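Local coordinates for Poly(A) ribonuclease POP2 (Saccharomyces cerevisiae, PDB 1UOC), which acts as a probably catalytic subunit of the CCR4-NOT deadenylase complex, with 3'-exoribonuclease activity that prefers poly(A) RNA, here as its RNase D-like nuclease domain, at residues L85-A88 / N89-P93; E187-V190 / H191-P195; S228-T231 / L232-L236; S251-M254 / L255-C259; C259-S262 / K263-H267. All blocks are in the same frame, centred on the assembly; numbering follows the deposited sequence.

Contact 1. Residues L85-A88 / N89-P93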
# COMPACT_ATOMS: atom_id res chain seq x y z
N LEU A 85 3.95 -3.75 8.52
CA LEU A 85 4.99 -4.78 8.43
C LEU A 85 4.62 -6.05 9.18
O LEU A 85 3.97 -6.00 10.23
CB LEU A 85 6.29 -4.24 9.01
CG LEU A 85 7.28 -3.52 8.09
CD1 LEU A 85 6.57 -2.42 7.34
CD2 LEU A 85 8.40 -2.94 8.96
N SER A 86 5.06 -7.18 8.64
CA SER A 86 4.85 -8.48 9.28
C SER A 86 5.76 -9.48 8.57
O SER A 86 6.37 -9.16 7.55
CB SER A 86 3.40 -8.95 9.14
OG SER A 86 3.19 -9.55 7.86
N ASP A 87 5.86 -10.69 9.12
CA ASP A 87 6.66 -11.73 8.48
C ASP A 87 5.74 -12.43 7.49
O ASP A 87 4.58 -12.03 7.34
CB ASP A 87 7.25 -12.70 9.53
CG ASP A 87 6.19 -13.57 10.22
OD1 ASP A 87 6.56 -14.24 11.21
OD2 ASP A 87 5.01 -13.59 9.80
N ALA A 88 6.23 -13.47 6.83
CA ALA A 88 5.43 -14.18 5.83
C ALA A 88 4.15 -14.81 6.38
O ALA A 88 3.17 -14.96 5.65
CB ALA A 88 6.29 -15.26 5.14
N ASN A 89 4.14 -15.15 7.66
CA ASN A 89 2.96 -15.77 8.25
C ASN A 89 2.03 -14.80 8.93
O ASN A 89 1.11 -15.21 9.65
CB ASN A 89 3.38 -16.85 9.25
CG ASN A 89 4.05 -18.03 8.57
OD1 ASN A 89 5.20 -18.35 8.86
ND2 ASN A 89 3.33 -18.67 7.65
N GLY A 90 2.27 -13.50 8.73
CA GLY A 90 1.41 -12.50 9.33
C GLY A 90 1.69 -12.16 10.78
O GLY A 90 0.92 -11.44 11.41
N ASN A 91 2.79 -12.69 11.33
CA ASN A 91 3.16 -12.40 12.71
C ASN A 91 3.69 -10.98 12.75
O ASN A 91 4.30 -10.51 11.79
CB ASN A 91 4.26 -13.35 13.18
CG ASN A 91 3.83 -14.80 13.15
OD1 ASN A 91 4.63 -15.68 12.86
ND2 ASN A 91 2.56 -15.05 13.48
N LYS A 92 3.47 -10.32 13.88
CA LYS A 92 3.92 -8.95 14.09
C LYS A 92 4.54 -8.83 15.47
O LYS A 92 4.32 -9.68 16.34
CB LYS A 92 2.73 -8.00 13.95
CG LYS A 92 2.15 -7.90 12.53
CD LYS A 92 0.84 -7.07 12.52
CE LYS A 92 0.56 -6.41 11.17
NZ LYS A 92 1.46 -5.23 10.89
N PRO A 93 5.36 -7.79 15.70
CA PRO A 93 5.98 -7.63 17.02
C PRO A 93 4.92 -7.47 18.11
O PRO A 93 3.93 -6.76 17.91
CB PRO A 93 6.84 -6.38 16.84
CG PRO A 93 6.20 -5.66 15.67
CD PRO A 93 5.87 -6.79 14.76
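Asp-87 and Asn-91 close a local reversal at the end of strand 77-86, a type I beta turn from Asp-87 to Gly-90 followed by a G1 beta bulge. Two backbone bonds define it: Gly-90 N donates to Asp-87 O, and Asp-87 N to Asn-91 O (3.1 Å). Gly-90 supplies the positive phi (81°) of the bulge, where a CB would press on the carbonyl oxygen of Asn-89. The Asp-87 carboxylate folds back over the turn because chi1 (68°) sets CG between the backbone N and the carbonyl carbon. Its OD2 takes the amide of Asn-91 at 2.8 Å from OD2 to N, met from above the carboxylate plane, and a weak bond from Asn-89 N. Ser-86 OG donates in the carbonyl plane to Asp-87 O, the same oxygen that receives Gly-90 N, and its CB packs 3.8 Å from Lys-92 CG. Helix 247-264 covers this side, with Leu-255 and Cys-259 against Ser-86. Lys-92 runs back along the strand to the buried end of the contact, where its ammonium also bonds Ser-84 and Ser-98. There NZ lies 2.7 Å from Leu-85 O, reaching it from above the carbonyl plane.

Contact 2. Residues E187-V190 / H191-P195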
# COMPACT_ATOMS: atom_id res chain seq x y z
N GLU A 187 7.45 -0.18 -15.79
CA GLU A 187 7.58 -1.50 -15.19
C GLU A 187 9.03 -1.83 -14.84
O GLU A 187 9.29 -2.45 -13.81
CB GLU A 187 7.00 -2.56 -16.12
CG GLU A 187 5.50 -2.43 -16.29
CD GLU A 187 4.90 -3.55 -17.12
OE1 GLU A 187 3.65 -3.66 -17.16
OE2 GLU A 187 5.66 -4.33 -17.73
N TRP A 188 9.95 -1.40 -15.69
CA TRP A 188 11.37 -1.66 -15.45
C TRP A 188 11.80 -1.02 -14.13
O TRP A 188 12.38 -1.68 -13.28
CB TRP A 188 12.23 -1.10 -16.59
CG TRP A 188 13.66 -1.54 -16.52
CD1 TRP A 188 14.19 -2.71 -17.00
CD2 TRP A 188 14.74 -0.85 -15.86
NE1 TRP A 188 15.53 -2.79 -16.68
CE2 TRP A 188 15.89 -1.67 -15.98
CE3 TRP A 188 14.85 0.37 -15.17
CZ2 TRP A 188 17.14 -1.31 -15.44
CZ3 TRP A 188 16.09 0.73 -14.63
CH2 TRP A 188 17.22 -0.11 -14.77
N TRP A 189 11.51 0.26 -13.96
CA TRP A 189 11.89 0.97 -12.74
C TRP A 189 11.21 0.39 -11.51
O TRP A 189 11.84 0.27 -10.46
CB TRP A 189 11.55 2.45 -12.86
CG TRP A 189 12.55 3.21 -13.65
CD1 TRP A 189 12.47 3.57 -14.97
CD2 TRP A 189 13.82 3.69 -13.18
NE1 TRP A 189 13.62 4.24 -15.34
CE2 TRP A 189 14.46 4.33 -14.27
CE3 TRP A 189 14.48 3.63 -11.94
CZ2 TRP A 189 15.73 4.91 -14.15
CZ3 TRP A 189 15.75 4.21 -11.83
CH2 TRP A 189 16.36 4.84 -12.93
N VAL A 190 9.94 0.04 -11.64
CA VAL A 190 9.18 -0.54 -10.55
C VAL A 190 9.85 -1.83 -10.08
O VAL A 190 10.02 -2.03 -8.87
CB VAL A 190 7.72 -0.85 -10.96
CG1 VAL A 190 7.04 -1.73 -9.92
CG2 VAL A 190 6.94 0.44 -11.11
N HIS A 191 10.23 -2.70 -11.01
CA HIS A 191 10.87 -3.96 -10.63
C HIS A 191 12.23 -3.70 -9.98
O HIS A 191 12.68 -4.50 -9.16
CB HIS A 191 11.03 -4.90 -11.84
CG HIS A 191 9.73 -5.39 -12.40
ND1 HIS A 191 8.69 -5.84 -11.60
CD2 HIS A 191 9.29 -5.52 -13.67
CE1 HIS A 191 7.68 -6.22 -12.36
NE2 HIS A 191 8.02 -6.04 -13.63
N GLN A 192 12.88 -2.60 -10.34
CA GLN A 192 14.18 -2.26 -9.76
C GLN A 192 14.05 -1.79 -8.30
O GLN A 192 14.88 -2.14 -7.47
CB GLN A 192 14.88 -1.18 -10.59
CG GLN A 192 15.40 -1.67 -11.95
CD GLN A 192 16.29 -2.88 -11.80
OE1 GLN A 192 17.08 -2.97 -10.86
NE2 GLN A 192 16.18 -3.82 -12.72
N TYR A 193 13.02 -1.01 -8.01
CA TYR A 193 12.79 -0.53 -6.64
C TYR A 193 12.11 -1.57 -5.77
O TYR A 193 12.34 -1.64 -4.56
CB TYR A 193 11.95 0.75 -6.63
CG TYR A 193 12.72 1.98 -7.05
CD1 TYR A 193 12.42 2.65 -8.23
CD2 TYR A 193 13.78 2.47 -6.27
CE1 TYR A 193 13.14 3.77 -8.62
CE2 TYR A 193 14.50 3.58 -6.65
CZ TYR A 193 14.18 4.23 -7.83
OH TYR A 193 14.92 5.32 -8.22
N MET A 194 11.25 -2.39 -6.39
CA MET A 194 10.53 -3.42 -5.65
C MET A 194 10.66 -4.73 -6.41
O MET A 194 9.74 -5.14 -7.13
CB MET A 194 9.04 -3.06 -5.51
CG MET A 194 8.78 -1.73 -4.86
SD MET A 194 7.02 -1.46 -4.56
CE MET A 194 6.40 -1.74 -6.18
N PRO A 195 11.82 -5.40 -6.28
CA PRO A 195 12.11 -6.67 -6.94
C PRO A 195 11.24 -7.85 -6.52
O PRO A 195 11.30 -8.93 -7.11
CB PRO A 195 13.59 -6.90 -6.61
CG PRO A 195 13.75 -6.21 -5.26
CD PRO A 195 12.96 -4.94 -5.46
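Trp-189 and Tyr-193 lie one turn apart near the end of helix 183-193, where the carbonyls of Glu-187 to Val-190 are each taken up by the amide four residues on. Glu-187 O receives His-191 N (3.0 Å), Trp-188 O receives Gln-192 N, and Trp-189 O receives Tyr-193 N. Gln-192 N also makes a weak bond to Trp-189 O. Val-190 O accepts Met-194 N at 2.8 Å, just where Met-194 leaves helical geometry. The carboxylate of Glu-187 looks outside the pair, to a salt bridge with Lys-183. Gln-192 CG, anti to its carbonyl carbon (chi1 -72°), sits over one face of the Trp-188 six-membered ring, 3.6 Å from its centroid, a CH-pi contact. Trp-189 and Tyr-193 point the same way, their planes 25° apart but slid past each other, with Trp-189 CE3 3.6 Å from Tyr-193 CE1. Ile-171 of helix 165-174 and a bound xenon also touch Tyr-193. With an alanine in its place, the Trp-189 indole would probably lose the ring alongside CE3, and a gap would open beside Ile-171. Backbone amides thus satisfy these four carbonyls, whereas the side chains meet almost wholly by apolar and CH-pi packing.

Contact 3. Residues S228-T231 / L232-L236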
# COMPACT_ATOMS: atom_id res chain seq x y z
N SER A 228 -13.16 -5.95 -4.15
CA SER A 228 -12.68 -4.93 -3.22
C SER A 228 -11.94 -5.59 -2.04
O SER A 228 -12.16 -6.76 -1.72
CB SER A 228 -13.84 -4.08 -2.70
OG SER A 228 -14.57 -4.76 -1.68
N LEU A 229 -11.06 -4.82 -1.41
CA LEU A 229 -10.30 -5.31 -0.27
C LEU A 229 -11.31 -5.70 0.82
O LEU A 229 -11.12 -6.69 1.54
CB LEU A 229 -9.38 -4.19 0.25
CG LEU A 229 -8.03 -4.45 0.93
CD1 LEU A 229 -7.87 -3.41 2.02
CD2 LEU A 229 -7.93 -5.84 1.53
N THR A 230 -12.38 -4.93 0.93
CA THR A 230 -13.42 -5.18 1.93
C THR A 230 -14.11 -6.54 1.80
O THR A 230 -14.24 -7.26 2.80
CB THR A 230 -14.47 -4.05 1.93
OG1 THR A 230 -13.85 -2.81 2.32
CG2 THR A 230 -15.59 -4.35 2.91
N THR A 231 -14.56 -6.90 0.60
CA THR A 231 -15.22 -8.18 0.42
C THR A 231 -14.24 -9.32 0.62
O THR A 231 -14.60 -10.41 1.07
CB THR A 231 -15.93 -8.29 -0.98
OG1 THR A 231 -15.82 -9.62 -1.50
CG2 THR A 231 -15.36 -7.31 -1.96
N LEU A 232 -12.97 -9.06 0.32
CA LEU A 232 -11.95 -10.08 0.51
C LEU A 232 -11.76 -10.28 2.02
O LEU A 232 -11.69 -11.41 2.50
CB LEU A 232 -10.63 -9.65 -0.14
CG LEU A 232 -9.44 -10.62 -0.23
CD1 LEU A 232 -8.39 -10.19 0.76
CD2 LEU A 232 -9.88 -12.05 0.02
N ALA A 233 -11.69 -9.17 2.75
CA ALA A 233 -11.52 -9.24 4.20
C ALA A 233 -12.72 -9.93 4.86
O ALA A 233 -12.56 -10.67 5.83
CB ALA A 233 -11.33 -7.84 4.78
N ASP A 234 -13.92 -9.70 4.34
CA ASP A 234 -15.10 -10.36 4.90
C ASP A 234 -15.03 -11.87 4.73
O ASP A 234 -15.22 -12.61 5.69
CB ASP A 234 -16.39 -9.84 4.26
CG ASP A 234 -16.69 -8.41 4.65
OD1 ASP A 234 -16.42 -8.05 5.81
OD2 ASP A 234 -17.23 -7.67 3.80
N GLU A 235 -14.74 -12.32 3.51
CA GLU A 235 -14.65 -13.76 3.25
C GLU A 235 -13.62 -14.44 4.14
O GLU A 235 -13.72 -15.63 4.41
CB GLU A 235 -14.27 -14.03 1.79
CG GLU A 235 -15.26 -13.51 0.76
CD GLU A 235 -14.98 -14.08 -0.62
OE1 GLU A 235 -15.62 -13.61 -1.59
OE2 GLU A 235 -14.13 -14.99 -0.73
N LEU A 236 -12.61 -13.70 4.58
CA LEU A 236 -11.61 -14.29 5.45
C LEU A 236 -12.09 -14.18 6.89
O LEU A 236 -11.45 -14.68 7.82
CB LEU A 236 -10.27 -13.57 5.27
CG LEU A 236 -9.54 -13.88 3.96
CD1 LEU A 236 -8.48 -12.83 3.69
CD2 LEU A 236 -8.94 -15.28 4.05
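Leu-229, Leu-232 and Ala-233 form the tightly packed side of the short helix 229-235, whereas Thr-230, Thr-231, Asp-234 and Glu-235 lie on its looser, more polar side. On the packed side Ala-233 N donates to Leu-229 O at 2.8 Å, and the Ala-233 CB stands 3.4 Å from the same oxygen. The two leucines meet more loosely, with Leu-229 CD2 4.4 Å from Leu-232 CD1. Leu-229 also touches Tyr-161 and Gln-250, a predicted metal-binding residue. Leu-232 CG lies anti to the backbone N (chi1 -173°), which carries its branch to Ser-257 of helix 247-264, and Leu-253 of that helix covers Ala-233. The other side is partly exposed, most so at Glu-235, although Tyr-204 of helix 200-207 touches Thr-231. Ser-228 takes the N-cap position and its OG accepts Thr-231 N, though the model places this hydroxyl with some doubt. Thr-230 and Asp-234 run side by side and point the same way, with Thr-230 CG2 3.8 Å from Asp-234 OD2. Thr-231 and Glu-235 do likewise, their ends farther apart at 4.0 Å between Thr-231 OG1 and Glu-235 OE1. Both pairs are tied through the backbone, the Glu-235 N bond to Thr-231 O being the straighter (170°). Asp-234 OD2 also comes 3.2 Å from Thr-230 O, two acceptors facing each other. Asp-234 OD1 makes a salt bridge to Arg-240, whose positive charge probably eases that approach, so the carboxylate's main electrostatic mate lies beyond the helix rather than within it.

Contact 4. Residues S251-M254 / L255-C259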
# COMPACT_ATOMS: atom_id res chain seq x y z
N SER A 251 -3.66 -0.31 4.95
CA SER A 251 -2.43 -1.05 4.68
C SER A 251 -2.43 -2.26 5.60
O SER A 251 -2.05 -3.36 5.22
CB SER A 251 -1.17 -0.19 4.91
OG SER A 251 -0.99 0.15 6.29
N LEU A 252 -2.90 -2.05 6.83
CA LEU A 252 -2.99 -3.12 7.80
C LEU A 252 -3.94 -4.24 7.34
O LEU A 252 -3.60 -5.42 7.42
CB LEU A 252 -3.45 -2.56 9.16
CG LEU A 252 -3.84 -3.59 10.22
CD1 LEU A 252 -2.69 -4.57 10.48
CD2 LEU A 252 -4.23 -2.85 11.50
N LEU A 253 -5.12 -3.87 6.86
CA LEU A 253 -6.11 -4.85 6.41
C LEU A 253 -5.56 -5.66 5.25
O LEU A 253 -5.77 -6.87 5.15
CB LEU A 253 -7.41 -4.14 5.98
CG LEU A 253 -8.63 -5.02 5.68
CD1 LEU A 253 -8.93 -5.92 6.87
CD2 LEU A 253 -9.85 -4.15 5.35
N MET A 254 -4.87 -4.96 4.36
CA MET A 254 -4.26 -5.52 3.17
C MET A 254 -3.28 -6.63 3.55
O MET A 254 -3.38 -7.75 3.06
CB MET A 254 -3.51 -4.40 2.45
CG MET A 254 -3.23 -4.60 0.99
SD MET A 254 -2.34 -3.18 0.32
CE MET A 254 -3.55 -1.89 0.62
N LEU A 255 -2.33 -6.30 4.42
CA LEU A 255 -1.32 -7.27 4.86
C LEU A 255 -1.91 -8.48 5.61
O LEU A 255 -1.49 -9.62 5.42
CB LEU A 255 -0.30 -6.56 5.76
CG LEU A 255 0.91 -7.37 6.20
CD1 LEU A 255 1.72 -7.76 4.96
CD2 LEU A 255 1.75 -6.57 7.18
N LEU A 256 -2.88 -8.22 6.48
CA LEU A 256 -3.55 -9.27 7.25
C LEU A 256 -4.21 -10.23 6.28
O LEU A 256 -4.11 -11.45 6.40
CB LEU A 256 -4.63 -8.65 8.15
CG LEU A 256 -4.51 -8.61 9.67
CD1 LEU A 256 -3.08 -8.77 10.12
CD2 LEU A 256 -5.12 -7.28 10.15
N SER A 257 -4.90 -9.66 5.29
CA SER A 257 -5.59 -10.44 4.29
C SER A 257 -4.61 -11.23 3.43
O SER A 257 -4.84 -12.41 3.17
CB SER A 257 -6.45 -9.52 3.41
OG SER A 257 -7.50 -8.94 4.17
N PHE A 258 -3.53 -10.60 3.01
CA PHE A 258 -2.55 -11.31 2.19
C PHE A 258 -1.99 -12.53 2.91
O PHE A 258 -1.98 -13.63 2.36
CB PHE A 258 -1.37 -10.40 1.83
CG PHE A 258 -0.32 -11.09 1.02
CD1 PHE A 258 -0.49 -11.27 -0.35
CD2 PHE A 258 0.80 -11.64 1.64
CE1 PHE A 258 0.44 -12.00 -1.10
CE2 PHE A 258 1.73 -12.37 0.91
CZ PHE A 258 1.55 -12.55 -0.47
N CYS A 259 -1.51 -12.33 4.13
CA CYS A 259 -0.93 -13.41 4.88
C CYS A 259 -1.92 -14.52 5.26
O CYS A 259 -1.55 -15.69 5.33
CB CYS A 259 -0.24 -12.84 6.13
SG CYS A 259 1.19 -11.82 5.73
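Ser-257 and Leu-253 carry the polar part of this buried contact in helix 247-264, where Ser-251 to Cys-259 run as regular alpha-helix. Backbone bonds come first: Ser-251 O, Leu-252 O, Leu-253 O and Met-254 O each receive the amide four residues on, Phe-258 N reaching Met-254 O at 2.9 Å. Ser-257 adds a side-chain bond. With chi1 at -66°, OG swings beside its own backbone N and donates to Leu-253 O over 2.9 Å. That oxygen therefore holds two donors, the hydroxyl and Ser-257 N, from opposite faces of its plane. Without the hydroxyl, as with an alanine at this position, Leu-253 O would probably lose its second donor and depend on the Ser-257 amide. Apolar packing is represented by Leu-252 and Leu-256, whose branches cross at an angle with CD1 of the former 3.7 Å from CD2 of the latter. Leu-256 CD2 also lies 3.6 Å from Leu-252 O. Around the helix, Leu-255 packs on His-40 and Ser-42 of strand 40-48, and Met-254 meets Ser-44, a predicted metal ligand. Strand 77-86 is touched as well, while Leu-253 meets Leu-229 of helix 229-235, so the segment lies between sheet and helix.

Contact 5. Residues C259-S262 / K263-H267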
# COMPACT_ATOMS: atom_id res chain seq x y z
N CYS A 259 -1.51 -12.33 4.13
CA CYS A 259 -0.93 -13.41 4.88
C CYS A 259 -1.92 -14.52 5.26
O CYS A 259 -1.55 -15.69 5.33
CB CYS A 259 -0.24 -12.84 6.13
SG CYS A 259 1.19 -11.82 5.73
N GLN A 260 -3.18 -14.17 5.50
CA GLN A 260 -4.18 -15.16 5.86
C GLN A 260 -4.62 -15.92 4.61
O GLN A 260 -4.68 -17.15 4.61
CB GLN A 260 -5.39 -14.50 6.50
CG GLN A 260 -6.41 -15.50 7.01
CD GLN A 260 -5.97 -16.18 8.30
OE1 GLN A 260 -4.78 -16.44 8.51
NE2 GLN A 260 -6.93 -16.47 9.17
N LEU A 261 -4.93 -15.18 3.54
CA LEU A 261 -5.33 -15.82 2.29
C LEU A 261 -4.23 -16.77 1.86
O LEU A 261 -4.48 -17.89 1.43
CB LEU A 261 -5.57 -14.77 1.20
CG LEU A 261 -6.05 -15.29 -0.17
CD1 LEU A 261 -7.38 -16.01 -0.02
CD2 LEU A 261 -6.19 -14.12 -1.14
N SER A 262 -2.99 -16.31 1.99
CA SER A 262 -1.82 -17.10 1.61
C SER A 262 -1.71 -18.36 2.46
O SER A 262 -1.41 -19.43 1.94
CB SER A 262 -0.55 -16.25 1.77
OG SER A 262 0.61 -17.00 1.49
N LYS A 263 -1.94 -18.23 3.76
CA LYS A 263 -1.86 -19.36 4.68
C LYS A 263 -2.92 -20.43 4.39
O LYS A 263 -2.60 -21.61 4.29
CB LYS A 263 -2.01 -18.86 6.13
CG LYS A 263 -1.93 -19.94 7.21
CD LYS A 263 -0.50 -20.45 7.44
CE LYS A 263 -0.02 -21.37 6.32
NZ LYS A 263 1.38 -21.85 6.53
N LEU A 264 -4.17 -20.01 4.25
CA LEU A 264 -5.25 -20.94 3.96
C LEU A 264 -5.06 -21.63 2.62
O LEU A 264 -5.57 -22.74 2.40
CB LEU A 264 -6.61 -20.22 3.96
CG LEU A 264 -7.09 -19.48 5.21
CD1 LEU A 264 -8.47 -18.88 4.93
CD2 LEU A 264 -7.16 -20.42 6.39
N SER A 265 -4.32 -20.98 1.72
CA SER A 265 -4.08 -21.52 0.38
C SER A 265 -2.71 -22.17 0.20
O SER A 265 -2.39 -22.63 -0.89
CB SER A 265 -4.21 -20.40 -0.66
OG SER A 265 -5.46 -19.74 -0.57
N MET A 266 -1.92 -22.22 1.27
CA MET A 266 -0.58 -22.77 1.17
C MET A 266 0.02 -22.18 -0.11
O MET A 266 0.61 -22.88 -0.93
CB MET A 266 -0.60 -24.30 1.12
CG MET A 266 -0.89 -24.94 2.46
SD MET A 266 -0.36 -26.66 2.56
CE MET A 266 1.20 -26.49 3.50
N HIS A 267 -0.20 -20.88 -0.24
CA HIS A 267 0.26 -20.06 -1.36
C HIS A 267 -0.02 -20.63 -2.76
O HIS A 267 0.73 -20.36 -3.70
CB HIS A 267 1.76 -19.75 -1.21
CG HIS A 267 2.66 -20.84 -1.69
ND1 HIS A 267 2.86 -22.02 -1.00
CD2 HIS A 267 3.41 -20.94 -2.81
CE1 HIS A 267 3.68 -22.80 -1.68
NE2 HIS A 267 4.03 -22.17 -2.79
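Ser-262 and His-267 mark the C-terminal end of helix 247-264, which closes in a Schellman motif: Met-266 takes positive phi (44°) and the chain folds back on the last turn. Two bonds return to it, His-267 N to Ser-262 O, with the place of that amide less sure, and Met-266 N to Lys-263 O at 3.2 Å. Just before the end Leu-264 N still meets Gln-260 O almost in line with the C=O (2.9 Å). Ser-265 adds a side-chain bond. Its OG, placed beside its own backbone N by chi1 of -55°, donates to Leu-261 O at 2.9 Å. The amide of Ser-265 reaches the same carbonyl only through a weak bond, and Ser-262 O through another, so the hydroxyl supplements an amide bond that is weak where the helix ends. Gln-260 and Leu-264 pair loosely on the exposed side, CG to CG 4.4 Å, and both also touch Leu-236 of the loop after helix 229-235. Lys-263 lays its CB 3.3 Å from Cys-259 O before its chain bends outward toward Asn-89. Leu-261 faces Leu-200 and Ile-207 of helix 200-207. The helix end is thus closed by backbone amides and one serine hydroxyl, without a salt bridge between the two segments, and its shape probably rests on the turn itself more than on side-chain charges.

Overall arrangement
Helix 247-264 ties four of the contacts together. Contacts 4 and 5 share Cys-259, their centres about 11 Å apart, and its SG packs against the turn of contact 1, 3.6 Å from Gly-90 N. Contact 3 has its centre about 10 Å from that of contact 4, and its Leu-236 CD2 reaches Leu-264 CD1 of contact 5 at 3.7 Å. Contact 2 stands apart, its centre about 22 Å from that of contact 4. Contacts 2, 3 and 4 each approach a predicted metal-binding residue: side chains of Met-254 and Leu-229 come within about 4 Å of Ser-44 and Gln-250 respectively, and Met-194 within about 8 Å of Asp-166.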